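Local coordinates for 5,10-methylenetetrahydromethanopterin reductase (Methanopyrus kandleri, PDB 1EZW), which catalyses the reversible, coenzyme F420-dependent reduction of methylene-tetrahydromethanopterin to methyl-tetrahydromethanopterin in methanogenesis from carbon dioxide, at residues 44-49 / 80-85; 67-72 / 128-133; 140-145 / 169-174; 189-194 / 217-222. All blocks are in the same frame, centred on the assembly; numbering follows the deposited sequence.

Contact 1 (44-49 / 80-85); sequences SYMGVL and IATLDW
L83 meets L49 obliquely, each methyl branch finding a different surface. CD2 of L83 lies 3.8 Å from L49 CD1, a contact of methyl on methyl, while CD1 of L83 rests on the backbone of the other helix, 3.6 Å from L49 O. With CG of L83 anti to the backbone N (chi1 180°), the fork faces the other helix and serves both places. M46 reaches over by another route: its thioether chain is bent at chi2 and chi3 and crosses the T82 side chain at about a right angle, setting CE 4.1 Å from T82 CB. A flexible methionine suits this span, since its CB does not itself point at the partner. T82 turns carbon to this methyl, while its OG1 bonds to S78 O in its own helix and also to S44 N of a neighbouring subunit. Replacing L83 with an alanine would probably leave L49 CD1 without its methyl partner and open a gap between the helices. The segment axes run almost parallel (4°) and 10.8 Å apart, with L49 packing on L61 and P63 of strand 60-63. Helices 45-54 and 73-86 follow successive strands of the TIM barrel and pack side by side in its outer helical layer.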
# COMPACT_ATOMS: atom_id res chain seq x y z
N SER A 44 3.18 -16.60 3.11
CA SER A 44 2.99 -17.01 1.73
C SER A 44 3.62 -16.04 0.78
O SER A 44 3.61 -14.83 1.00
CB SER A 44 1.51 -17.18 1.43
OG SER A 44 0.84 -15.93 1.42
N TYR A 45 4.18 -16.59 -0.30
CA TYR A 45 4.88 -15.75 -1.26
C TYR A 45 3.95 -14.73 -1.90
O TYR A 45 4.38 -13.61 -2.15
CB TYR A 45 5.65 -16.58 -2.32
CG TYR A 45 4.84 -17.14 -3.49
CD1 TYR A 45 4.39 -16.31 -4.54
CD2 TYR A 45 4.56 -18.49 -3.55
CE1 TYR A 45 3.69 -16.81 -5.60
CE2 TYR A 45 3.85 -19.03 -4.63
CZ TYR A 45 3.42 -18.19 -5.64
OH TYR A 45 2.76 -18.68 -6.70
N MET A 46 2.69 -15.09 -2.16
CA MET A 46 1.76 -14.16 -2.77
C MET A 46 1.47 -13.00 -1.83
O MET A 46 1.42 -11.85 -2.27
CB MET A 46 0.43 -14.85 -3.15
CG MET A 46 0.39 -15.34 -4.58
SD MET A 46 0.85 -14.06 -5.78
CE MET A 46 -0.56 -12.89 -5.97
N GLY A 47 1.31 -13.27 -0.54
CA GLY A 47 1.04 -12.15 0.37
C GLY A 47 2.24 -11.23 0.51
O GLY A 47 2.11 -10.00 0.40
N VAL A 48 3.41 -11.83 0.75
CA VAL A 48 4.64 -11.07 0.93
C VAL A 48 5.01 -10.33 -0.36
O VAL A 48 5.39 -9.15 -0.31
CB VAL A 48 5.78 -12.02 1.37
CG1 VAL A 48 7.13 -11.25 1.43
CG2 VAL A 48 5.44 -12.60 2.74
N LEU A 49 4.95 -10.99 -1.52
CA LEU A 49 5.31 -10.26 -2.75
C LEU A 49 4.30 -9.20 -3.17
O LEU A 49 4.69 -8.20 -3.77
CB LEU A 49 5.54 -11.26 -3.89
CG LEU A 49 6.83 -12.09 -3.76
CD1 LEU A 49 6.74 -13.23 -4.80
CD2 LEU A 49 8.06 -11.24 -3.97
N ILE A 80 0.89 -15.56 -10.63
CA ILE A 80 1.88 -14.80 -11.38
C ILE A 80 1.25 -13.66 -12.18
O ILE A 80 1.79 -12.52 -12.17
CB ILE A 80 2.69 -15.74 -12.31
CG1 ILE A 80 3.42 -16.77 -11.44
CG2 ILE A 80 3.59 -14.93 -13.24
CD1 ILE A 80 4.44 -16.18 -10.47
N ALA A 81 0.12 -13.90 -12.85
CA ALA A 81 -0.50 -12.84 -13.58
C ALA A 81 -0.96 -11.70 -12.64
O ALA A 81 -0.88 -10.53 -13.00
CB ALA A 81 -1.71 -13.37 -14.37
N THR A 82 -1.39 -12.07 -11.43
CA THR A 82 -1.91 -11.08 -10.46
C THR A 82 -0.75 -10.23 -9.94
O THR A 82 -0.86 -9.01 -9.89
CB THR A 82 -2.65 -11.81 -9.32
OG1 THR A 82 -3.71 -12.58 -9.90
CG2 THR A 82 -3.29 -10.79 -8.31
N LEU A 83 0.32 -10.90 -9.51
CA LEU A 83 1.52 -10.19 -9.04
C LEU A 83 2.02 -9.29 -10.17
O LEU A 83 2.40 -8.15 -9.91
CB LEU A 83 2.62 -11.16 -8.69
CG LEU A 83 3.94 -10.54 -8.20
CD1 LEU A 83 3.71 -9.63 -6.97
CD2 LEU A 83 4.88 -11.68 -7.79
N ASP A 84 2.03 -9.78 -11.41
CA ASP A 84 2.51 -8.93 -12.51
C ASP A 84 1.65 -7.68 -12.70
O ASP A 84 2.15 -6.56 -12.89
CB ASP A 84 2.49 -9.71 -13.84
CG ASP A 84 3.33 -9.03 -14.90
OD1 ASP A 84 2.80 -8.76 -15.99
OD2 ASP A 84 4.52 -8.77 -14.58
N TRP A 85 0.34 -7.85 -12.66
CA TRP A 85 -0.55 -6.72 -12.85
C TRP A 85 -0.38 -5.70 -11.70
O TRP A 85 -0.21 -4.49 -11.92
CB TRP A 85 -2.01 -7.22 -12.92
CG TRP A 85 -2.94 -6.13 -13.37
CD1 TRP A 85 -3.40 -5.91 -14.66
CD2 TRP A 85 -3.52 -5.11 -12.55
NE1 TRP A 85 -4.22 -4.79 -14.67
CE2 TRP A 85 -4.31 -4.29 -13.40
CE3 TRP A 85 -3.43 -4.79 -11.18
CZ2 TRP A 85 -5.02 -3.17 -12.91
CZ3 TRP A 85 -4.13 -3.68 -10.70
CH2 TRP A 85 -4.91 -2.88 -11.57

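Contact 2 (67-72 / 128-133); sequences NPYTRH and ATAIRE
P68 and I131 bring the two backbones to 6.4 Å between their CA atoms, where a short run of helical phi/psi at 68-70, lacking regular helix bonds, comes up beside helix 127-142. The rigid proline ring offers its CG to the I131 side chain, 3.9 Å from CG1, the ring slanting across the isoleucine branch. I131 CG1 lies beside the backbone N, anti to the carbonyl carbon (chi1 -69°), which places this branch against the proline. P68 CB also comes within 4.3 Å of A130 CB. Y69 reaches the same methyl with its hydroxyl end, OH 3.5 Å from A130 CB, the methyl lying obliquely to the ring. P68 CB sits over the centre of one Y69 ring face, 4.1 Å above the plane, so the proline covers that face of the adjacent ring. Alanine suits the helix position because a small methyl accepts both proline and tyrosine at close range. The P68 carbonyl turns to other partners, Y153 OH and W117 NE1. Between the two segments the chemistry is apolar, without hydrogen bonds, which implies that shape and buried carbon surface, more than directed polar bonds, join loop to helix.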
# COMPACT_ATOMS: atom_id res chain seq x y z
N ASN A 67 6.74 -24.51 -6.97
CA ASN A 67 6.83 -25.88 -7.54
C ASN A 67 5.53 -26.28 -8.20
O ASN A 67 4.51 -25.62 -8.05
CB ASN A 67 7.18 -26.88 -6.40
CG ASN A 67 6.14 -26.88 -5.29
OD1 ASN A 67 6.29 -26.19 -4.25
ND2 ASN A 67 5.07 -27.62 -5.50
N PRO A 68 5.54 -27.38 -8.95
CA PRO A 68 4.32 -27.85 -9.65
C PRO A 68 3.27 -28.57 -8.82
O PRO A 68 2.17 -28.80 -9.31
CB PRO A 68 4.86 -28.87 -10.67
CG PRO A 68 6.37 -28.57 -10.74
CD PRO A 68 6.72 -28.20 -9.33
N TYR A 69 3.62 -28.90 -7.58
CA TYR A 69 2.80 -29.81 -6.78
C TYR A 69 1.85 -29.31 -5.73
O TYR A 69 0.75 -29.84 -5.59
CB TYR A 69 3.72 -30.82 -6.08
CG TYR A 69 4.72 -31.46 -7.04
CD1 TYR A 69 6.07 -31.10 -7.00
CD2 TYR A 69 4.29 -32.33 -8.05
CE1 TYR A 69 6.97 -31.58 -7.94
CE2 TYR A 69 5.21 -32.83 -9.03
CZ TYR A 69 6.55 -32.43 -8.95
OH TYR A 69 7.50 -32.89 -9.88
N THR A 70 2.27 -28.31 -4.96
CA THR A 70 1.43 -27.89 -3.86
C THR A 70 0.25 -27.01 -4.27
O THR A 70 -0.59 -26.70 -3.42
CB THR A 70 2.25 -27.16 -2.80
OG1 THR A 70 2.75 -25.96 -3.40
CG2 THR A 70 3.44 -28.08 -2.26
N ARG A 71 0.22 -26.57 -5.53
CA ARG A 71 -0.91 -25.76 -6.03
C ARG A 71 -1.10 -26.20 -7.47
O ARG A 71 -0.13 -26.53 -8.15
CB ARG A 71 -0.56 -24.27 -6.09
CG ARG A 71 -0.21 -23.67 -4.74
CD ARG A 71 0.12 -22.17 -4.99
NE ARG A 71 0.60 -21.48 -3.79
CZ ARG A 71 1.82 -21.66 -3.27
NH1 ARG A 71 2.20 -21.01 -2.18
NH2 ARG A 71 2.65 -22.50 -3.87
N HIS A 72 -2.34 -26.18 -7.96
CA HIS A 72 -2.59 -26.52 -9.35
C HIS A 72 -1.85 -25.50 -10.22
O HIS A 72 -1.77 -24.32 -9.88
CB HIS A 72 -4.10 -26.43 -9.60
CG HIS A 72 -4.55 -27.03 -10.90
ND1 HIS A 72 -4.32 -26.42 -12.12
CD2 HIS A 72 -5.19 -28.19 -11.17
CE1 HIS A 72 -4.81 -27.19 -13.09
NE2 HIS A 72 -5.35 -28.27 -12.53
N ALA A 128 11.27 -33.14 -14.04
CA ALA A 128 11.59 -32.24 -15.14
C ALA A 128 10.41 -32.16 -16.13
O ALA A 128 10.15 -31.10 -16.72
CB ALA A 128 12.87 -32.67 -15.86
N THR A 129 9.71 -33.28 -16.31
CA THR A 129 8.55 -33.30 -17.19
C THR A 129 7.43 -32.48 -16.53
O THR A 129 6.81 -31.68 -17.21
CB THR A 129 8.09 -34.72 -17.48
OG1 THR A 129 9.08 -35.32 -18.32
CG2 THR A 129 6.74 -34.73 -18.17
N ALA A 130 7.21 -32.66 -15.22
CA ALA A 130 6.19 -31.86 -14.53
C ALA A 130 6.48 -30.36 -14.71
O ALA A 130 5.56 -29.57 -14.97
CB ALA A 130 6.11 -32.23 -13.04
N ILE A 131 7.74 -29.95 -14.60
CA ILE A 131 8.10 -28.55 -14.76
C ILE A 131 7.84 -28.08 -16.20
O ILE A 131 7.36 -26.98 -16.43
CB ILE A 131 9.57 -28.30 -14.33
CG1 ILE A 131 9.68 -28.47 -12.80
CG2 ILE A 131 10.01 -26.84 -14.78
CD1 ILE A 131 11.10 -28.38 -12.24
N ARG A 132 8.16 -28.91 -17.20
CA ARG A 132 7.87 -28.52 -18.57
C ARG A 132 6.35 -28.28 -18.74
O ARG A 132 5.95 -27.36 -19.44
CB ARG A 132 8.27 -29.65 -19.55
CG ARG A 132 9.75 -29.84 -19.71
CD ARG A 132 9.96 -31.10 -20.59
NE ARG A 132 11.37 -31.36 -20.83
CZ ARG A 132 12.09 -30.78 -21.79
NH1 ARG A 132 13.38 -31.10 -21.92
NH2 ARG A 132 11.54 -29.90 -22.62
N GLU A 133 5.55 -29.15 -18.14
CA GLU A 133 4.09 -29.05 -18.29
C GLU A 133 3.56 -27.82 -17.57
O GLU A 133 2.72 -27.11 -18.12
CB GLU A 133 3.39 -30.30 -17.78
CG GLU A 133 3.79 -31.54 -18.66
CD GLU A 133 2.98 -32.77 -18.37
OE1 GLU A 133 3.31 -33.82 -18.98
OE2 GLU A 133 2.03 -32.74 -17.57

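Contact 3 (140-145 / 169-174); sequences QYLEGG and SDIPFY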
# COMPACT_ATOMS: atom_id res chain seq x y z
N GLN A 140 0.33 -20.53 -21.56
CA GLN A 140 -0.96 -20.48 -22.25
C GLN A 140 -1.89 -19.51 -21.49
O GLN A 140 -2.62 -18.74 -22.12
CB GLN A 140 -1.66 -21.83 -22.31
CG GLN A 140 -1.02 -22.80 -23.36
CD GLN A 140 -1.91 -24.01 -23.56
OE1 GLN A 140 -3.14 -23.88 -23.52
NE2 GLN A 140 -1.30 -25.19 -23.83
N TYR A 141 -1.83 -19.53 -20.16
CA TYR A 141 -2.65 -18.65 -19.31
C TYR A 141 -2.26 -17.18 -19.55
O TYR A 141 -3.12 -16.31 -19.73
CB TYR A 141 -2.43 -19.05 -17.85
CG TYR A 141 -3.31 -18.32 -16.85
CD1 TYR A 141 -4.44 -18.93 -16.31
CD2 TYR A 141 -3.01 -17.02 -16.45
CE1 TYR A 141 -5.26 -18.25 -15.37
CE2 TYR A 141 -3.82 -16.33 -15.53
CZ TYR A 141 -4.94 -16.95 -14.99
OH TYR A 141 -5.72 -16.31 -14.02
N LEU A 142 -0.97 -16.90 -19.55
CA LEU A 142 -0.47 -15.54 -19.77
C LEU A 142 -0.75 -15.02 -21.18
O LEU A 142 -0.80 -13.80 -21.40
CB LEU A 142 1.04 -15.47 -19.47
CG LEU A 142 1.45 -15.71 -18.03
CD1 LEU A 142 2.99 -15.71 -17.96
CD2 LEU A 142 0.91 -14.57 -17.16
N GLU A 143 -0.92 -15.94 -22.16
CA GLU A 143 -1.28 -15.51 -23.51
C GLU A 143 -2.77 -15.21 -23.60
O GLU A 143 -3.25 -14.74 -24.65
CB GLU A 143 -0.90 -16.59 -24.56
CG GLU A 143 0.63 -16.79 -24.70
CD GLU A 143 1.30 -15.70 -25.50
OE1 GLU A 143 0.65 -14.67 -25.79
OE2 GLU A 143 2.50 -15.86 -25.87
N GLY A 144 -3.51 -15.47 -22.52
CA GLY A 144 -4.95 -15.19 -22.49
C GLY A 144 -5.87 -16.39 -22.62
O GLY A 144 -7.12 -16.25 -22.53
N GLY A 145 -5.28 -17.56 -22.79
CA GLY A 145 -6.04 -18.79 -22.90
C GLY A 145 -6.91 -18.83 -24.14
O GLY A 145 -6.73 -18.03 -25.07
N SER A 169 3.46 -13.09 -22.05
CA SER A 169 4.50 -14.10 -22.11
C SER A 169 5.93 -13.57 -21.97
O SER A 169 6.87 -14.37 -21.98
CB SER A 169 4.35 -14.95 -23.38
OG SER A 169 4.44 -14.14 -24.51
N ASP A 170 6.10 -12.26 -21.83
CA ASP A 170 7.44 -11.68 -21.62
C ASP A 170 7.89 -11.91 -20.16
O ASP A 170 9.05 -11.63 -19.82
CB ASP A 170 7.47 -10.18 -21.91
CG ASP A 170 7.48 -9.87 -23.40
OD1 ASP A 170 7.37 -8.68 -23.76
OD2 ASP A 170 7.62 -10.82 -24.19
N ILE A 171 6.98 -12.39 -19.29
CA ILE A 171 7.42 -12.69 -17.92
C ILE A 171 8.50 -13.75 -17.99
O ILE A 171 8.33 -14.78 -18.64
CB ILE A 171 6.23 -13.25 -17.06
CG1 ILE A 171 5.20 -12.14 -16.90
CG2 ILE A 171 6.75 -13.71 -15.68
CD1 ILE A 171 3.98 -12.56 -16.02
N PRO A 172 9.66 -13.50 -17.35
CA PRO A 172 10.76 -14.47 -17.38
C PRO A 172 10.49 -15.73 -16.60
O PRO A 172 9.93 -15.69 -15.51
CB PRO A 172 11.94 -13.72 -16.79
CG PRO A 172 11.57 -12.27 -16.83
CD PRO A 172 10.04 -12.28 -16.61
N PHE A 173 10.92 -16.86 -17.16
CA PHE A 173 10.76 -18.13 -16.51
C PHE A 173 12.11 -18.65 -16.07
O PHE A 173 12.96 -18.98 -16.90
CB PHE A 173 10.15 -19.16 -17.49
CG PHE A 173 9.83 -20.49 -16.86
CD1 PHE A 173 8.73 -20.65 -15.99
CD2 PHE A 173 10.62 -21.61 -17.15
CE1 PHE A 173 8.43 -21.88 -15.43
CE2 PHE A 173 10.32 -22.85 -16.58
CZ PHE A 173 9.23 -23.00 -15.72
N TYR A 174 12.35 -18.70 -14.77
CA TYR A 174 13.61 -19.23 -14.25
C TYR A 174 13.37 -20.60 -13.63
O TYR A 174 12.39 -20.81 -12.93
CB TYR A 174 14.17 -18.30 -13.14
CG TYR A 174 14.83 -17.05 -13.63
CD1 TYR A 174 14.12 -16.06 -14.32
CD2 TYR A 174 16.20 -16.84 -13.42
CE1 TYR A 174 14.73 -14.90 -14.78
CE2 TYR A 174 16.85 -15.68 -13.88
CZ TYR A 174 16.10 -14.71 -14.57
OH TYR A 174 16.64 -13.56 -15.07
O HOH W 1 2.04 -12.00 -24.34
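L142, in the last turn of helix 127-142, and E143, next in sequence, carry the contact with 169-174. L142 comes first and points its side chain at I171, which it crosses at about a right angle. Both leucine methyls meet the same atom: CD1 and CD2 each lie 3.8 Å from I171 CD1, so the isoleucine tip is held in the leucine fork. Two branched aliphatic residues suit this buried side. E143 follows on the exposed margin. Its chain bends at chi2 (-77°), bringing the carboxylate round to S169, whose OG donates to E143 OE2 over 2.9 Å. The hydroxyl comes from above the carboxylate plane, 59° out of it. A water adds a second link, accepting from S169 N at 2.9 Å and giving a weak bond to E143 OE1 at 3.3 Å. An alanine in place of S169 would probably leave E143 OE2 without its hydroxyl donor and the carboxylate freer to turn, with the water still able to bridge to the backbone. G144 then closes the helix in a Schellman motif: its phi is positive (105°), G145 N bonds to Q140 O and G144 N to Y141 O. A side chain on G144 would jam against the preceding carbonyl O, which explains the glycine. The segment 169-174 leads from a 3-10 turn into strand 173-176, whose F173 packs on helix 127-142 and on strand 93-95. I171 also touches I80 of helix 73-86, and Y141 packs on that same helix, which places the contact where helices 73-86 and 127-142 both pack near the start of strand 173-176.

Contact 4 (189-194 / 217-222); sequences IANGVL and AGRSLD
Hydrogen bonding dominates here, and R219 supplies all of it across the two segments. Its guanidinium turns end-on to A190 O, so that NH1 and NH2 both donate to that one carbonyl oxygen, each at 2.8 Å. Neither bond is straight, the N-H...O angle being 143° in both, as expected when two donors share a single acceptor. The oxygen lies only 3° out of the guanidinium plane, centred at its edge, yet both nitrogens come from the same face of the carbonyl plane, NH2 tilted from it and NH1 well above it. The chain bends at chi3 (76°), which turns the edge of the planar head to the carbonyl. Arginine suits the place because its length spans the distance between the loops and its paired N-H groups can grip one acceptor.

As in other beta/alpha barrels, segment 189-194 leads from helix 180-189 into strand 192-196, while the loop at 217-222 follows helix 200-216 and precedes strand 225-229; the contact thus ties together two successive helix-to-strand connections. G218, with positive phi, is the C-prime residue of the Schellman motif ending helix 200-216.

Charge and weaker bonds supplement the grip. R219 NE makes a long, weak ion pair with E223 OE1, and NH2 a weak hydrogen bond to G187 O, so the positive head probably has weaker partners beside A190 O.

Van der Waals contact is slight: N191 CA approaches R219 NH1 at 4.1 Å near the guanidinium edge.

Local bonds shape the loop beyond the arginine. In the conformer given here, one of two, S220 OG accepts from D222 N at 3.2 Å, an ST turn.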
# COMPACT_ATOMS: atom_id res chain seq x y z
N ILE A 189 14.48 -24.80 -21.94
CA ILE A 189 13.21 -24.11 -21.86
C ILE A 189 13.13 -22.86 -20.99
O ILE A 189 12.10 -22.18 -20.99
CB ILE A 189 12.09 -25.06 -21.32
CG1 ILE A 189 12.27 -25.27 -19.81
CG2 ILE A 189 12.16 -26.46 -22.04
CD1 ILE A 189 11.19 -26.09 -19.10
N ALA A 190 14.20 -22.54 -20.28
CA ALA A 190 14.11 -21.38 -19.38
C ALA A 190 14.82 -20.11 -19.80
O ALA A 190 15.81 -20.14 -20.55
CB ALA A 190 14.60 -21.81 -17.99
N ASN A 191 14.35 -18.96 -19.29
CA ASN A 191 15.05 -17.70 -19.53
C ASN A 191 16.23 -17.58 -18.57
O ASN A 191 17.12 -16.79 -18.78
CB ASN A 191 14.11 -16.53 -19.24
CG ASN A 191 13.03 -16.42 -20.26
OD1 ASN A 191 13.33 -16.20 -21.45
ND2 ASN A 191 11.80 -16.59 -19.85
N GLY A 192 16.18 -18.35 -17.49
CA GLY A 192 17.25 -18.34 -16.52
C GLY A 192 17.28 -19.58 -15.65
O GLY A 192 16.32 -20.36 -15.62
N VAL A 193 18.38 -19.76 -14.93
CA VAL A 193 18.55 -20.91 -14.09
C VAL A 193 19.00 -20.46 -12.70
O VAL A 193 19.92 -19.67 -12.56
CB VAL A 193 19.64 -21.86 -14.68
CG1 VAL A 193 19.60 -23.22 -13.94
CG2 VAL A 193 19.43 -22.02 -16.18
N LEU A 194 18.33 -20.96 -11.67
CA LEU A 194 18.68 -20.64 -10.29
C LEU A 194 19.43 -21.82 -9.74
O LEU A 194 18.87 -22.91 -9.51
CB LEU A 194 17.39 -20.38 -9.47
CG LEU A 194 16.57 -19.21 -10.02
CD1 LEU A 194 15.16 -19.20 -9.38
CD2 LEU A 194 17.30 -17.92 -9.73
N ALA A 217 18.06 -26.62 -28.21
CA ALA A 217 16.87 -25.83 -28.48
C ALA A 217 17.21 -24.71 -29.47
O ALA A 217 16.40 -23.83 -29.71
CB ALA A 217 16.31 -25.24 -27.15
N GLY A 218 18.42 -24.75 -30.03
CA GLY A 218 18.81 -23.72 -30.97
C GLY A 218 19.06 -22.37 -30.31
O GLY A 218 18.98 -21.32 -30.96
N ARG A 219 19.40 -22.40 -29.02
CA ARG A 219 19.63 -21.18 -28.28
C ARG A 219 21.09 -20.99 -27.95
O ARG A 219 21.85 -21.96 -27.85
CB ARG A 219 18.85 -21.21 -26.95
CG ARG A 219 17.36 -21.49 -27.11
CD ARG A 219 16.70 -21.74 -25.76
NE ARG A 219 16.51 -20.47 -25.05
CZ ARG A 219 16.32 -20.38 -23.74
NH1 ARG A 219 16.15 -19.17 -23.19
NH2 ARG A 219 16.37 -21.47 -22.98
N SER A 220 21.48 -19.74 -27.76
CA SER A 220 22.83 -19.42 -27.38
C SER A 220 22.83 -19.36 -25.86
O SER A 220 21.80 -19.06 -25.25
CB SER A 220 23.23 -18.06 -27.95
OG SER A 220 24.38 -17.54 -27.30
N LEU A 221 23.95 -19.68 -25.25
CA LEU A 221 24.06 -19.60 -23.80
C LEU A 221 23.80 -18.17 -23.32
O LEU A 221 23.35 -17.98 -22.20
CB LEU A 221 25.46 -20.07 -23.35
CG LEU A 221 25.81 -20.16 -21.86
CD1 LEU A 221 24.83 -21.06 -21.12
CD2 LEU A 221 27.22 -20.72 -21.70
N ASP A 222 24.05 -17.17 -24.16
CA ASP A 222 23.82 -15.79 -23.71
C ASP A 222 22.36 -15.38 -23.56
O ASP A 222 22.07 -14.29 -23.09
CB ASP A 222 24.56 -14.79 -24.59
CG ASP A 222 24.15 -14.88 -26.04
OD1 ASP A 222 22.94 -14.78 -26.32
OD2 ASP A 222 25.05 -15.03 -26.90

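All four contacts are connected; only contacts 1 and 4 do not touch, their nearest atoms being about 11 Å apart. Contacts 1 and 3, with centres 15 Å apart, meet where I80 CG2 lies 3.7 Å from I171 CD1. Contacts 2 and 3 share helix 127-142, and I131 CG2 comes 4.0 Å from F173 CZ. Contact 1 reaches contact 2 where Y45 CE2 packs 3.6 Å from R71 NH1. Contact 4 joins contact 2 where R132 NH2 lies 3.5 Å from I189 CG2, and contact 3 through the sheet: strands 173-176 and 192-196 are neighbours, and F173 O lies 2.8 Å from N191 N, probably a hydrogen bond. The bound magnesium ion, at T56 and S57, lies about 10 Å from the L83 side chain.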